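Side-chain contact in glutathione peroxidase (Trypanosoma cruzi, PDB 3E0U), which probably reduces hydroperoxides as a thioredoxin-fold peroxidase of the glutathione peroxidase family: residues 17-20 / 21-24. Numbering follows the deposited sequence.
Sequences PYDL and SQHK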
ATOM      1  N   PRO A  17      -9.108 -11.306 -10.740  1.00 52.04           N
ATOM      2  CA  PRO A  17      -9.065  -9.845 -10.826  1.00 48.71           C
ATOM      3  C   PRO A  17      -9.605  -9.186  -9.558  1.00 48.05           C
ATOM      4  O   PRO A  17     -10.578  -9.630  -9.031  1.00 50.56           O
ATOM      5  CB  PRO A  17      -9.961  -9.541 -12.016  1.00 47.28           C
ATOM      6  CG  PRO A  17      -9.918 -10.774 -12.840  1.00 48.06           C
ATOM      7  CD  PRO A  17      -9.894 -11.902 -11.830  1.00 49.25           C
ATOM      8  N   TYR A  18      -8.969  -8.153  -9.040  1.00 48.43           N
ATOM      9  CA  TYR A  18      -9.521  -7.559  -7.822  1.00 51.03           C
ATOM     10  C   TYR A  18     -10.363  -6.348  -8.179  1.00 50.79           C
ATOM     11  O   TYR A  18     -10.023  -5.588  -9.095  1.00 53.16           O
ATOM     12  CB  TYR A  18      -8.398  -7.181  -6.821  1.00 49.31           C
ATOM     13  CG  TYR A  18      -8.856  -6.499  -5.515  1.00 47.58           C
ATOM     14  CD1 TYR A  18      -8.410  -5.210  -5.198  1.00 45.98           C
ATOM     15  CD2 TYR A  18      -9.664  -7.164  -4.582  1.00 45.55           C
ATOM     16  CE1 TYR A  18      -8.857  -4.559  -4.045  1.00 45.35           C
ATOM     17  CE2 TYR A  18     -10.063  -6.542  -3.394  1.00 42.33           C
ATOM     18  CZ  TYR A  18      -9.714  -5.229  -3.171  1.00 45.19           C
ATOM     19  OH  TYR A  18     -10.053  -4.591  -2.004  1.00 45.83           O
ATOM     20  N   ASP A  19     -11.456  -6.160  -7.460  1.00 48.81           N
ATOM     21  CA  ASP A  19     -12.258  -4.949  -7.636  1.00 46.84           C
ATOM     22  C   ASP A  19     -11.571  -3.757  -6.901  1.00 47.40           C
ATOM     23  O   ASP A  19     -11.884  -3.450  -5.727  1.00 50.39           O
ATOM     24  CB  ASP A  19     -13.661  -5.202  -7.087  1.00 46.22           C
ATOM     25  CG  ASP A  19     -14.667  -4.144  -7.517  1.00 47.86           C
ATOM     26  OD1 ASP A  19     -14.383  -3.327  -8.415  1.00 49.37           O
ATOM     27  OD2 ASP A  19     -15.780  -4.150  -6.962  1.00 49.40           O
ATOM     28  N   LEU A  20     -10.622  -3.109  -7.573  1.00 42.24           N
ATOM     29  CA  LEU A  20      -9.971  -1.975  -7.022  1.00 40.63           C
ATOM     30  C   LEU A  20     -10.880  -0.745  -6.856  1.00 41.00           C
ATOM     31  O   LEU A  20     -10.766   0.017  -5.875  1.00 40.73           O
ATOM     32  CB  LEU A  20      -8.740  -1.648  -7.887  1.00 41.76           C
ATOM     33  CG  LEU A  20      -7.653  -0.726  -7.332  1.00 43.32           C
ATOM     34  CD1 LEU A  20      -7.177  -1.188  -5.958  1.00 42.39           C
ATOM     35  CD2 LEU A  20      -6.472  -0.563  -8.323  1.00 41.46           C
ATOM     36  N   SER A  21     -11.752  -0.544  -7.836  1.00 41.34           N
ATOM     37  CA  SER A  21     -12.598   0.651  -7.931  1.00 44.12           C
ATOM     38  C   SER A  21     -13.661   0.762  -6.844  1.00 43.56           C
ATOM     39  O   SER A  21     -14.279   1.826  -6.705  1.00 40.55           O
ATOM     40  CB  SER A  21     -13.247   0.779  -9.337  1.00 44.81           C
ATOM     41  OG  SER A  21     -12.233   0.886 -10.343  1.00 45.78           O
ATOM     42  N   GLN A  22     -13.890  -0.322  -6.087  1.00 45.30           N
ATOM     43  CA  GLN A  22     -14.809  -0.236  -4.928  1.00 43.88           C
ATOM     44  C   GLN A  22     -14.262   0.790  -3.882  1.00 43.97           C
ATOM     45  O   GLN A  22     -14.996   1.331  -3.080  1.00 43.60           O
ATOM     46  CB  GLN A  22     -15.029  -1.612  -4.267  1.00 41.92           C
ATOM     47  CG  GLN A  22     -13.784  -2.174  -3.503  1.00 44.10           C
ATOM     48  CD  GLN A  22     -14.084  -3.498  -2.766  1.00 45.73           C
ATOM     49  OE1 GLN A  22     -14.952  -3.544  -1.885  1.00 47.86           O
ATOM     50  NE2 GLN A  22     -13.410  -4.581  -3.164  1.00 44.71           N
ATOM     51  N   HIS A  23     -12.968   1.071  -3.917  1.00 42.59           N
ATOM     52  CA  HIS A  23     -12.362   1.992  -2.946  1.00 43.38           C
ATOM     53  C   HIS A  23     -12.329   3.430  -3.424  1.00 46.79           C
ATOM     54  O   HIS A  23     -11.742   4.282  -2.755  1.00 47.95           O
ATOM     55  CB  HIS A  23     -10.918   1.518  -2.629  1.00 40.27           C
ATOM     56  CG  HIS A  23     -10.871   0.144  -2.048  1.00 35.61           C
ATOM     57  ND1 HIS A  23     -10.236  -0.906  -2.682  1.00 37.33           N
ATOM     58  CD2 HIS A  23     -11.563  -0.401  -1.016  1.00 33.36           C
ATOM     59  CE1 HIS A  23     -10.521  -2.035  -2.052  1.00 35.53           C
ATOM     60  NE2 HIS A  23     -11.296  -1.747  -1.016  1.00 37.98           N
ATOM     61  N   LYS A  24     -12.887   3.682  -4.620  1.00 49.05           N
ATOM     62  CA  LYS A  24     -12.885   5.016  -5.235  1.00 49.37           C
ATOM     63  C   LYS A  24     -13.760   6.020  -4.459  1.00 47.59           C
ATOM     64  O   LYS A  24     -14.894   5.726  -4.105  1.00 46.13           O
ATOM     65  CB  LYS A  24     -13.294   4.919  -6.706  1.00 52.90           C
ATOM     66  CG  LYS A  24     -13.651   6.232  -7.399  1.00 56.31           C
ATOM     67  CD  LYS A  24     -12.461   6.914  -8.126  1.00 58.47           C
ATOM     68  CE  LYS A  24     -12.921   8.135  -8.993  1.00 56.94           C
ATOM     69  NZ  LYS A  24     -11.781   8.859  -9.681  1.00 57.51           N
TER
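Two hydrogen bonds tie Asp19 and Leu20 to Gln22 and His23 of a short 3-10 turn. The side-chain amide of Gln22 reaches back to the backbone carbonyl of Asp19, NE2 to O 3.2 Å; the donor lies in the carbonyl plane, on a lone pair, with an N-H...O angle of 150°. Gln22 CG sits between its own backbone N and carbonyl carbon (chi1 70°), which, with the chain extended beyond CG, turns the amide back toward Asp19. The backbone bond from His23 N to Leu20 O, 3.1 Å, is the i to i+3 link of a 3-10 turn, and Lys24 N repeats the pattern on Ser21 O. This turn, just after an inverse gamma turn centred on Asp19, lies in the surface loop leading into strand 28-33 of the thioredoxin fold. The Tyr18 and His23 rings meet rim to rim, centroids 5.7 Å apart and planes inclined by 29°, neither lying over the other. Across one face of the imidazole lies Gln22 CG, 3.5 Å above the ring plane. Asp19 OD2, a polar oxygen, makes a plain van der Waals contact with the Gln22 CB methylene at 3.8 Å. Tyr18, Leu20 and His23 also pack on Leu62 of strand 60-65, an outermost strand of the sheet.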